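PDB 4ZA6: TetR family transcriptional regulator from Rhodococcus erythropolis, which probably represses transcription of the quorum-sensing signal degradation gene qsdA by binding DNA, as a TetR-family regulator. Local coordinates for residues S71-G83 with T124-L137. Sequence-based numbering, arbitrary orientation.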
loop_
_atom_site.group_PDB
_atom_site.type_symbol
_atom_site.label_atom_id
_atom_site.label_comp_id
_atom_site.label_asym_id
_atom_site.label_seq_id
_atom_site.Cartn_x
_atom_site.Cartn_y
_atom_site.Cartn_z
ATOM N N SER A 71 6.344 14.087 11.501
ATOM C CA SER A 71 6.823 14.792 12.679
ATOM C C SER A 71 6.753 13.931 13.929
ATOM O O SER A 71 5.912 13.036 14.028
ATOM C CB SER A 71 5.968 16.039 12.930
ATOM O OG SER A 71 5.682 16.823 11.784
ATOM N N GLY A 72 7.576 14.298 14.904
ATOM C CA GLY A 72 7.601 13.712 16.238
ATOM C C GLY A 72 8.212 12.339 16.378
ATOM O O GLY A 72 8.988 11.911 15.524
ATOM N N GLN A 73 7.898 11.673 17.500
ATOM C CA GLN A 73 8.407 10.342 17.844
ATOM C C GLN A 73 7.264 9.490 18.386
ATOM O O GLN A 73 6.182 10.006 18.640
ATOM C CB GLN A 73 9.509 10.461 18.918
ATOM C CG GLN A 73 10.845 10.953 18.359
ATOM C CD GLN A 73 11.319 12.252 18.963
ATOM O OE1 GLN A 73 10.564 12.996 19.609
ATOM N NE2 GLN A 73 12.581 12.579 18.716
ATOM N N GLY A 74 7.521 8.204 18.556
ATOM C CA GLY A 74 6.581 7.250 19.119
ATOM C C GLY A 74 5.237 7.143 18.431
ATOM O O GLY A 74 5.160 7.247 17.205
ATOM N N PRO A 75 4.148 6.953 19.219
ATOM C CA PRO A 75 2.807 6.840 18.616
ATOM C C PRO A 75 2.354 8.067 17.829
ATOM O O PRO A 75 1.627 7.908 16.873
ATOM C CB PRO A 75 1.898 6.571 19.812
ATOM C CG PRO A 75 2.816 6.055 20.894
ATOM C CD PRO A 75 4.083 6.812 20.689
ATOM N N GLU A 76 2.815 9.263 18.188
ATOM C CA GLU A 76 2.440 10.472 17.450
ATOM C C GLU A 76 3.062 10.495 16.042
ATOM O O GLU A 76 2.406 10.935 15.090
ATOM C CB GLU A 76 2.719 11.761 18.258
ATOM C CG GLU A 76 3.883 11.706 19.223
ATOM C CD GLU A 76 3.614 11.311 20.659
ATOM O OE1 GLU A 76 3.189 12.180 21.453
ATOM O OE2 GLU A 76 3.887 10.140 21.006
ATOM N N TYR A 77 4.295 9.955 15.906
ATOM C CA TYR A 77 5.004 9.847 14.616
ATOM C C TYR A 77 4.329 8.794 13.762
ATOM O O TYR A 77 4.133 9.028 12.568
ATOM C CB TYR A 77 6.497 9.516 14.826
ATOM C CG TYR A 77 7.259 9.136 13.573
ATOM C CD1 TYR A 77 7.806 10.109 12.744
ATOM C CD2 TYR A 77 7.463 7.801 13.237
ATOM C CE1 TYR A 77 8.520 9.763 11.599
ATOM C CE2 TYR A 77 8.181 7.443 12.097
ATOM C CZ TYR A 77 8.697 8.429 11.275
ATOM O OH TYR A 77 9.404 8.085 10.150
ATOM N N ILE A 78 3.995 7.622 14.359
ATOM C CA ILE A 78 3.342 6.521 13.652
ATOM C C ILE A 78 1.995 6.996 13.137
ATOM O O ILE A 78 1.664 6.753 11.982
ATOM C CB ILE A 78 3.226 5.257 14.547
ATOM C CG1 ILE A 78 4.632 4.707 14.917
ATOM C CG2 ILE A 78 2.372 4.182 13.860
ATOM C CD1 ILE A 78 4.696 3.960 16.269
ATOM N N LEU A 79 1.247 7.745 13.980
ATOM C CA LEU A 79 -0.029 8.308 13.578
ATOM C C LEU A 79 0.137 9.277 12.416
ATOM O O LEU A 79 -0.642 9.225 11.465
ATOM C CB LEU A 79 -0.775 8.953 14.755
ATOM C CG LEU A 79 -1.499 7.982 15.696
ATOM C CD1 LEU A 79 -2.003 8.727 16.956
ATOM C CD2 LEU A 79 -2.714 7.361 15.034
ATOM N N ASP A 80 1.167 10.105 12.459
ATOM C CA ASP A 80 1.437 11.048 11.379
ATOM C C ASP A 80 1.772 10.345 10.055
ATOM O O ASP A 80 1.274 10.755 9.008
ATOM C CB ASP A 80 2.555 12.014 11.774
ATOM C CG ASP A 80 2.669 13.216 10.862
ATOM O OD1 ASP A 80 1.663 13.566 10.200
ATOM O OD2 ASP A 80 3.715 13.855 10.877
ATOM N N VAL A 81 2.629 9.314 10.093
ATOM C CA VAL A 81 3.014 8.553 8.878
ATOM C C VAL A 81 1.745 7.969 8.233
ATOM O O VAL A 81 1.536 8.165 7.039
ATOM C CB VAL A 81 4.040 7.431 9.196
ATOM C CG1 VAL A 81 4.175 6.443 8.038
ATOM C CG2 VAL A 81 5.403 8.017 9.572
ATOM N N PHE A 82 0.886 7.298 9.035
ATOM C CA PHE A 82 -0.351 6.662 8.535
ATOM C C PHE A 82 -1.346 7.626 7.970
ATOM O O PHE A 82 -1.958 7.317 6.951
ATOM C CB PHE A 82 -1.004 5.753 9.594
ATOM C CG PHE A 82 -0.452 4.356 9.507
ATOM C CD1 PHE A 82 -1.056 3.403 8.690
ATOM C CD2 PHE A 82 0.705 4.006 10.190
ATOM C CE1 PHE A 82 -0.520 2.125 8.567
ATOM C CE2 PHE A 82 1.257 2.731 10.044
ATOM C CZ PHE A 82 0.635 1.801 9.239
ATOM N N GLY A 83 -1.519 8.771 8.632
ATOM C CA GLY A 83 -2.406 9.823 8.158
ATOM C C GLY A 83 -1.948 10.327 6.801
ATOM O O GLY A 83 -2.755 10.437 5.875
ATOM N N THR A 124 5.512 -1.185 7.959
ATOM C CA THR A 124 4.967 -0.812 9.280
ATOM C C THR A 124 5.805 -1.439 10.423
ATOM O O THR A 124 6.141 -0.747 11.370
ATOM C CB THR A 124 3.468 -1.117 9.418
ATOM O OG1 THR A 124 2.765 -0.497 8.339
ATOM C CG2 THR A 124 2.893 -0.624 10.772
ATOM N N ALA A 125 6.158 -2.740 10.291
ATOM C CA ALA A 125 6.983 -3.498 11.238
ATOM C C ALA A 125 8.342 -2.785 11.469
ATOM O O ALA A 125 8.812 -2.699 12.595
ATOM C CB ALA A 125 7.213 -4.916 10.698
ATOM N N GLU A 126 8.945 -2.278 10.398
ATOM C CA GLU A 126 10.218 -1.542 10.405
ATOM C C GLU A 126 10.063 -0.211 11.189
ATOM O O GLU A 126 10.931 0.136 12.007
ATOM C CB GLU A 126 10.669 -1.309 8.958
ATOM C CG GLU A 126 11.963 -0.527 8.810
ATOM C CD GLU A 126 12.130 0.131 7.456
ATOM O OE1 GLU A 126 11.626 -0.414 6.446
ATOM O OE2 GLU A 126 12.796 1.187 7.405
ATOM N N ILE A 127 8.961 0.511 10.945
ATOM C CA ILE A 127 8.617 1.764 11.636
ATOM C C ILE A 127 8.479 1.477 13.148
ATOM O O ILE A 127 9.035 2.208 13.973
ATOM C CB ILE A 127 7.331 2.416 11.055
ATOM C CG1 ILE A 127 7.597 3.035 9.671
ATOM C CG2 ILE A 127 6.773 3.487 12.012
ATOM C CD1 ILE A 127 6.361 3.048 8.726
ATOM N N LEU A 128 7.753 0.410 13.496
ATOM C CA LEU A 128 7.549 -0.005 14.882
ATOM C C LEU A 128 8.856 -0.365 15.558
ATOM O O LEU A 128 9.115 0.109 16.668
ATOM C CB LEU A 128 6.550 -1.170 14.986
ATOM C CG LEU A 128 5.115 -0.863 14.568
ATOM C CD1 LEU A 128 4.264 -2.114 14.560
ATOM C CD2 LEU A 128 4.490 0.213 15.445
ATOM N N GLN A 129 9.709 -1.149 14.875
ATOM C CA GLN A 129 10.995 -1.575 15.423
ATOM C C GLN A 129 11.910 -0.386 15.657
ATOM O O GLN A 129 12.546 -0.336 16.701
ATOM C CB GLN A 129 11.666 -2.626 14.525
ATOM C CG GLN A 129 12.964 -3.216 15.104
ATOM C CD GLN A 129 12.744 -4.022 16.364
ATOM O OE1 GLN A 129 13.142 -3.629 17.468
ATOM N NE2 GLN A 129 12.103 -5.169 16.228
ATOM N N SER A 130 11.964 0.574 14.719
ATOM C CA SER A 130 12.813 1.763 14.880
ATOM C C SER A 130 12.352 2.602 16.061
ATOM O O SER A 130 13.194 3.075 16.819
ATOM C CB SER A 130 12.922 2.573 13.588
ATOM O OG SER A 130 11.696 3.173 13.194
ATOM N N GLN A 131 11.031 2.735 16.262
ATOM C CA GLN A 131 10.485 3.472 17.412
ATOM C C GLN A 131 10.789 2.782 18.741
ATOM O O GLN A 131 11.044 3.463 19.723
ATOM C CB GLN A 131 8.978 3.774 17.240
ATOM C CG GLN A 131 8.683 4.808 16.138
ATOM C CD GLN A 131 9.434 6.109 16.315
ATOM O OE1 GLN A 131 9.439 6.706 17.388
ATOM N NE2 GLN A 131 10.096 6.572 15.277
ATOM N N VAL A 132 10.796 1.433 18.763
ATOM C CA VAL A 132 11.138 0.610 19.939
ATOM C C VAL A 132 12.638 0.757 20.193
ATOM O O VAL A 132 13.047 0.963 21.337
ATOM C CB VAL A 132 10.711 -0.881 19.774
ATOM C CG1 VAL A 132 11.387 -1.790 20.815
ATOM C CG2 VAL A 132 9.199 -1.014 19.847
ATOM N N ASP A 133 13.442 0.725 19.117
ATOM C CA ASP A 133 14.895 0.881 19.169
ATOM C C ASP A 133 15.316 2.257 19.695
ATOM O O ASP A 133 16.320 2.364 20.416
ATOM C CB ASP A 133 15.521 0.590 17.793
ATOM C CG ASP A 133 15.551 -0.886 17.409
ATOM O OD1 ASP A 133 15.321 -1.742 18.298
ATOM O OD2 ASP A 133 15.810 -1.182 16.227
ATOM N N ALA A 134 14.513 3.293 19.384
ATOM C CA ALA A 134 14.735 4.676 19.811
ATOM C C ALA A 134 14.253 4.942 21.255
ATOM O O ALA A 134 14.363 6.065 21.739
ATOM C CB ALA A 134 14.022 5.613 18.850
ATOM N N GLY A 135 13.698 3.925 21.910
ATOM C CA GLY A 135 13.141 4.049 23.261
ATOM C C GLY A 135 11.895 4.914 23.298
ATOM O O GLY A 135 11.565 5.485 24.338
ATOM N N GLN A 136 11.177 4.995 22.171
ATOM C CA GLN A 136 9.984 5.841 22.002
ATOM C C GLN A 136 8.667 5.076 21.981
ATOM O O GLN A 136 7.595 5.692 21.950
ATOM C CB GLN A 136 10.096 6.663 20.700
ATOM C CG GLN A 136 11.394 7.478 20.548
ATOM C CD GLN A 136 11.507 8.697 21.432
ATOM O OE1 GLN A 136 10.932 8.786 22.515
ATOM N NE2 GLN A 136 12.302 9.659 21.002
ATOM N N LEU A 137 8.740 3.746 21.974
ATOM C CA LEU A 137 7.530 2.937 21.913
ATOM C C LEU A 137 7.615 1.685 22.775
ATOM O O LEU A 137 8.585 0.934 22.704
ATOM C CB LEU A 137 7.220 2.582 20.427
ATOM C CG LEU A 137 5.920 1.804 20.126
ATOM C CD1 LEU A 137 4.684 2.651 20.350
ATOM C CD2 LEU A 137 5.936 1.289 18.707
#
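Helices 74-83 and 124-133 run antiparallel at 158°, their axes 10.4 Å apart, and the backbones draw closest where G74 meets Q136, CA to CA 4.7 Å. The one hydrogen bond across the contact lies here: G74 N donates to Q131 OE1 at 2.7 Å, with a 151° angle at the hydrogen, arriving above the carbonyl plane. Q131 CG lies anti to the carbonyl carbon and a bend at chi2 (-55°) turns the amide toward the backbone of G74, OE1 taking the N-H while NE2 lies 3.6 Å from Y77 CD2, oblique to the ring. With only an alanine at Q131, the buried G74 N-H would probably lose this acceptor and a gap open beside the Y77 ring. G74 has positive phi and lies with its CA 3.4 Å from Q136 O, where a side chain would clash. Both helices belong to the all-helical C-terminal domain of the TetR fold, and helix 47-69 packs on I127 while Y77 OH hydrogen-bonds to M67 O. Further along the helices, I78 and I127 lie alongside each other, pointing opposite ways, I78 CG1 3.8 Å from I127 CG2, and I78 CD1 touches both L128 CD2 and L137 CD2, which lie together on one side of it. V81 CG1 meets I127 CD1 tip to tip. Beyond the Schellman turn at G135, Q136 lays its amide obliquely across Q73, and L137 CD1 rests against P75 CG. At the other end T124 OG1, hydrogen-bonded to S120 O, sits at the edge of the F82 ring, 3.3 Å from CZ.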